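Local coordinates for protein dihydroorotase (Agrobacterium tumefaciens, PDB 2OGJ) that hydrolyses the acetyl ester of acetyl-(R)-mandelate in vitro, as a zinc-dependent deacetylase of the amidohydrolase superfamily, at residues A[33-41]-A[49-58]. Residues are numbered along the deposited sequence; the frame is centred on the assembly and turned at random.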
ATOM      1  N   GLN A  33     -26.635 -28.506 -47.291  1.00 78.38           N
ATOM      2  CA  GLN A  33     -25.659 -27.494 -47.691  1.00 77.13           C
ATOM      3  C   GLN A  33     -26.062 -26.845 -49.017  1.00 75.18           C
ATOM      4  O   GLN A  33     -25.550 -25.789 -49.387  1.00 74.08           O
ATOM      5  CB  GLN A  33     -24.273 -28.131 -47.845  1.00 79.32           C
ATOM      6  CG  GLN A  33     -23.182 -27.521 -46.969  1.00 82.89           C
ATOM      7  CD  GLN A  33     -23.366 -27.834 -45.484  1.00 85.69           C
ATOM      8  OE1 GLN A  33     -23.441 -29.000 -45.088  1.00 88.06           O
ATOM      9  NE2 GLN A  33     -23.429 -26.793 -44.659  1.00 85.44           N
ATOM     10  N   SER A  34     -26.982 -27.486 -49.728  1.00 74.05           N
ATOM     11  CA  SER A  34     -27.434 -26.997 -51.026  1.00 72.48           C
ATOM     12  C   SER A  34     -28.274 -25.738 -50.935  1.00 70.36           C
ATOM     13  O   SER A  34     -29.019 -25.545 -49.977  1.00 70.55           O
ATOM     14  CB  SER A  34     -28.246 -28.073 -51.752  1.00 73.18           C
ATOM     15  OG  SER A  34     -29.526 -28.218 -51.159  1.00 75.50           O
ATOM     16  N   SER A  35     -28.156 -24.899 -51.959  1.00 68.63           N
ATOM     17  CA  SER A  35     -28.892 -23.645 -52.050  1.00 66.47           C
ATOM     18  C   SER A  35     -30.379 -23.771 -51.741  1.00 64.87           C
ATOM     19  O   SER A  35     -31.021 -24.762 -52.090  1.00 63.88           O
ATOM     20  CB  SER A  35     -28.724 -23.046 -53.441  1.00 65.57           C
ATOM     21  OG  SER A  35     -29.432 -21.824 -53.543  1.00 68.45           O
ATOM     22  N   THR A  36     -30.922 -22.745 -51.093  1.00 64.50           N
ATOM     23  CA  THR A  36     -32.331 -22.719 -50.723  1.00 64.42           C
ATOM     24  C   THR A  36     -32.838 -21.289 -50.644  1.00 63.18           C
ATOM     25  O   THR A  36     -32.106 -20.340 -50.903  1.00 62.90           O
ATOM     26  CB  THR A  36     -32.556 -23.363 -49.342  1.00 64.86           C
ATOM     27  OG1 THR A  36     -31.528 -24.324 -49.089  1.00 67.38           O
ATOM     28  CG2 THR A  36     -33.900 -24.079 -49.296  1.00 66.05           C
ATOM     29  N   ASP A  37     -34.107 -21.151 -50.292  1.00 63.10           N
ATOM     30  CA  ASP A  37     -34.736 -19.850 -50.132  1.00 63.49           C
ATOM     31  C   ASP A  37     -35.403 -19.905 -48.753  1.00 61.72           C
ATOM     32  O   ASP A  37     -35.879 -20.962 -48.336  1.00 63.31           O
ATOM     33  CB  ASP A  37     -35.805 -19.607 -51.213  1.00 65.25           C
ATOM     34  CG  ASP A  37     -35.242 -19.592 -52.640  1.00 67.72           C
ATOM     35  OD1 ASP A  37     -36.022 -19.267 -53.555  1.00 70.46           O
ATOM     36  OD2 ASP A  37     -34.050 -19.901 -52.861  1.00 69.82           O
ATOM     37  N   ILE A  38     -35.414 -18.785 -48.036  1.00 59.26           N
ATOM     38  CA  ILE A  38     -36.030 -18.747 -46.715  1.00 56.77           C
ATOM     39  C   ILE A  38     -37.050 -17.618 -46.666  1.00 56.26           C
ATOM     40  O   ILE A  38     -36.785 -16.506 -47.125  1.00 54.20           O
ATOM     41  CB  ILE A  38     -34.971 -18.531 -45.600  1.00 56.08           C
ATOM     42  CG1 ILE A  38     -33.833 -19.544 -45.759  1.00 55.09           C
ATOM     43  CG2 ILE A  38     -35.603 -18.713 -44.222  1.00 52.74           C
ATOM     44  CD1 ILE A  38     -32.699 -19.374 -44.756  1.00 54.98           C
ATOM     45  N   LEU A  39     -38.225 -17.923 -46.129  1.00 56.82           N
ATOM     46  CA  LEU A  39     -39.287 -16.936 -46.004  1.00 57.57           C
ATOM     47  C   LEU A  39     -39.494 -16.529 -44.539  1.00 57.62           C
ATOM     48  O   LEU A  39     -39.804 -17.369 -43.686  1.00 57.01           O
ATOM     49  CB  LEU A  39     -40.594 -17.501 -46.556  1.00 59.12           C
ATOM     50  CG  LEU A  39     -41.780 -16.536 -46.510  1.00 58.69           C
ATOM     51  CD1 LEU A  39     -41.530 -15.439 -47.514  1.00 59.90           C
ATOM     52  CD2 LEU A  39     -43.072 -17.245 -46.836  1.00 58.62           C
ATOM     53  N   ILE A  40     -39.315 -15.244 -44.249  1.00 57.80           N
ATOM     54  CA  ILE A  40     -39.502 -14.741 -42.893  1.00 58.42           C
ATOM     55  C   ILE A  40     -40.858 -14.046 -42.781  1.00 59.88           C
ATOM     56  O   ILE A  40     -41.191 -13.183 -43.602  1.00 59.51           O
ATOM     57  CB  ILE A  40     -38.429 -13.708 -42.501  1.00 57.39           C
ATOM     58  CG1 ILE A  40     -37.036 -14.184 -42.936  1.00 56.00           C
ATOM     59  CG2 ILE A  40     -38.482 -13.482 -41.000  1.00 55.75           C
ATOM     60  CD1 ILE A  40     -36.575 -15.440 -42.279  1.00 55.91           C
ATOM     61  N   GLY A  41     -41.636 -14.425 -41.767  1.00 60.94           N
ATOM     62  CA  GLY A  41     -42.939 -13.814 -41.556  1.00 61.75           C
ATOM     63  C   GLY A  41     -42.824 -12.453 -40.892  1.00 62.70           C
ATOM     64  O   GLY A  41     -41.811 -12.155 -40.260  1.00 63.41           O
ATOM     65  N   VAL A  49     -39.036 -22.830 -45.869  1.00 57.36           N
ATOM     66  CA  VAL A  49     -37.685 -23.029 -46.369  1.00 58.34           C
ATOM     67  C   VAL A  49     -37.745 -24.078 -47.480  1.00 60.58           C
ATOM     68  O   VAL A  49     -38.130 -25.230 -47.247  1.00 59.15           O
ATOM     69  CB  VAL A  49     -36.734 -23.517 -45.259  1.00 57.01           C
ATOM     70  CG1 VAL A  49     -35.320 -23.696 -45.819  1.00 54.75           C
ATOM     71  CG2 VAL A  49     -36.742 -22.528 -44.124  1.00 54.31           C
ATOM     72  N   GLY A  50     -37.365 -23.678 -48.690  1.00 62.92           N
ATOM     73  CA  GLY A  50     -37.407 -24.611 -49.794  1.00 65.38           C
ATOM     74  C   GLY A  50     -36.731 -24.127 -51.058  1.00 67.23           C
ATOM     75  O   GLY A  50     -36.385 -22.954 -51.187  1.00 65.95           O
ATOM     76  N   SER A  51     -36.574 -25.057 -51.998  1.00 70.15           N
ATOM     77  CA  SER A  51     -35.928 -24.829 -53.286  1.00 72.03           C
ATOM     78  C   SER A  51     -36.427 -23.615 -54.090  1.00 72.74           C
ATOM     79  O   SER A  51     -35.697 -23.085 -54.933  1.00 73.47           O
ATOM     80  CB  SER A  51     -36.039 -26.109 -54.127  1.00 72.24           C
ATOM     81  OG  SER A  51     -35.190 -26.065 -55.255  1.00 71.44           O
ATOM     82  N   ALA A  52     -37.654 -23.171 -53.832  1.00 72.59           N
ATOM     83  CA  ALA A  52     -38.190 -22.011 -54.543  1.00 73.78           C
ATOM     84  C   ALA A  52     -39.598 -21.687 -54.077  1.00 74.69           C
ATOM     85  O   ALA A  52     -40.577 -22.064 -54.718  1.00 75.61           O
ATOM     86  CB  ALA A  52     -38.181 -22.264 -56.046  1.00 73.25           C
ATOM     87  N   LEU A  53     -39.691 -20.970 -52.964  1.00 75.17           N
ATOM     88  CA  LEU A  53     -40.976 -20.612 -52.379  1.00 75.82           C
ATOM     89  C   LEU A  53     -41.652 -19.448 -53.091  1.00 76.65           C
ATOM     90  O   LEU A  53     -41.033 -18.759 -53.900  1.00 77.39           O
ATOM     91  CB  LEU A  53     -40.775 -20.252 -50.910  1.00 74.37           C
ATOM     92  CG  LEU A  53     -39.656 -21.019 -50.208  1.00 71.77           C
ATOM     93  CD1 LEU A  53     -39.434 -20.436 -48.823  1.00 72.75           C
ATOM     94  CD2 LEU A  53     -40.004 -22.489 -50.136  1.00 70.79           C
ATOM     95  N   GLN A  54     -42.927 -19.234 -52.785  1.00 77.82           N
ATOM     96  CA  GLN A  54     -43.676 -18.135 -53.372  1.00 79.73           C
ATOM     97  C   GLN A  54     -44.053 -17.199 -52.231  1.00 81.29           C
ATOM     98  O   GLN A  54     -44.237 -17.652 -51.104  1.00 81.90           O
ATOM     99  CB  GLN A  54     -44.917 -18.660 -54.053  1.00 80.35           C
ATOM    100  CG  GLN A  54     -44.663 -19.578 -55.241  1.00 61.17           C
ATOM    101  CD  GLN A  54     -44.006 -20.884 -54.847  1.00 61.17           C
ATOM    102  OE1 GLN A  54     -44.511 -21.617 -53.997  1.00 61.17           O
ATOM    103  NE2 GLN A  54     -42.875 -21.186 -55.470  1.00 61.17           N
ATOM    104  N   ALA A  55     -44.169 -15.903 -52.507  1.00 83.08           N
ATOM    105  CA  ALA A  55     -44.518 -14.946 -51.456  1.00 85.27           C
ATOM    106  C   ALA A  55     -45.501 -13.855 -51.903  1.00 86.71           C
ATOM    107  O   ALA A  55     -45.705 -13.638 -53.100  1.00 87.11           O
ATOM    108  CB  ALA A  55     -43.245 -14.308 -50.890  1.00 85.08           C
ATOM    109  N   PRO A  56     -46.132 -13.163 -50.934  1.00 87.93           N
ATOM    110  CA  PRO A  56     -47.105 -12.084 -51.170  1.00 88.41           C
ATOM    111  C   PRO A  56     -46.481 -10.832 -51.800  1.00 88.82           C
ATOM    112  O   PRO A  56     -45.975 -10.863 -52.926  1.00 88.50           O
ATOM    113  CB  PRO A  56     -47.643 -11.793 -49.764  1.00 88.87           C
ATOM    114  CG  PRO A  56     -47.442 -13.091 -49.026  1.00 88.38           C
ATOM    115  CD  PRO A  56     -46.075 -13.501 -49.499  1.00 88.55           C
ATOM    116  N   ALA A  57     -46.558  -9.727 -51.061  1.00 89.22           N
ATOM    117  CA  ALA A  57     -45.978  -8.450 -51.476  1.00 89.23           C
ATOM    118  C   ALA A  57     -44.921  -8.195 -50.400  1.00 89.07           C
ATOM    119  O   ALA A  57     -45.213  -7.618 -49.347  1.00 88.99           O
ATOM    120  CB  ALA A  57     -47.036  -7.357 -51.458  1.00 88.55           C
ATOM    121  N   ASP A  58     -43.695  -8.643 -50.664  1.00 88.75           N
ATOM    122  CA  ASP A  58     -42.615  -8.520 -49.691  1.00 87.64           C
ATOM    123  C   ASP A  58     -41.201  -8.372 -50.254  1.00 86.26           C
ATOM    124  O   ASP A  58     -40.904  -8.836 -51.355  1.00 86.24           O
ATOM    125  CB  ASP A  58     -42.655  -9.738 -48.774  1.00 88.85           C
ATOM    126  CG  ASP A  58     -42.812 -11.035 -49.545  1.00 89.03           C
ATOM    127  OD1 ASP A  58     -43.955 -11.364 -49.924  1.00 88.84           O
ATOM    128  OD2 ASP A  58     -41.788 -11.713 -49.781  1.00 89.91           O
TER
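D37 and G50 face each other as an antiparallel hydrogen-bonded pair, joined by two backbone bonds of unequal quality. G50 N donates to D37 O over 3.1 Å, whereas the return bond from D37 N to G50 O, 3.0 Å long, is bent to 134° at the hydrogen and weak. V49 CA adds a CA-H...O contact to D37 O at 3.4 Å. The D37 carboxylate meets both flanking segments: OD2 accepts from N21 N, just beyond strand 17-20, and OD1 lies 3.6 Å from A52 CA. The D37-G50 pair lies at the open end of the hairpin 36-40/46-50, away from its turn, in the small four-stranded sheet beside the metal-binding TIM barrel of this amidohydrolase, where 36-40 runs between 46-50 and 17-20.

Apolar contacts divide between the two faces. I38 and V49, a non-hydrogen-bonded pair, lie side by side with CG2 4.0 Å from CG2, and I38 goes on to meet L341 and F349. T36 CG2 lies 3.8 Å from V49 CG1. On the D37 face, residues 51-55 fold back over the sheet. L53 lays CD1 over the backbone of 37-39, 3.6 Å from D37 O and close to L39 CB. L39 reaches CD1 to within 4.0 Å of A55 CB because its chi1 of -179° swings CG away from the backbone N.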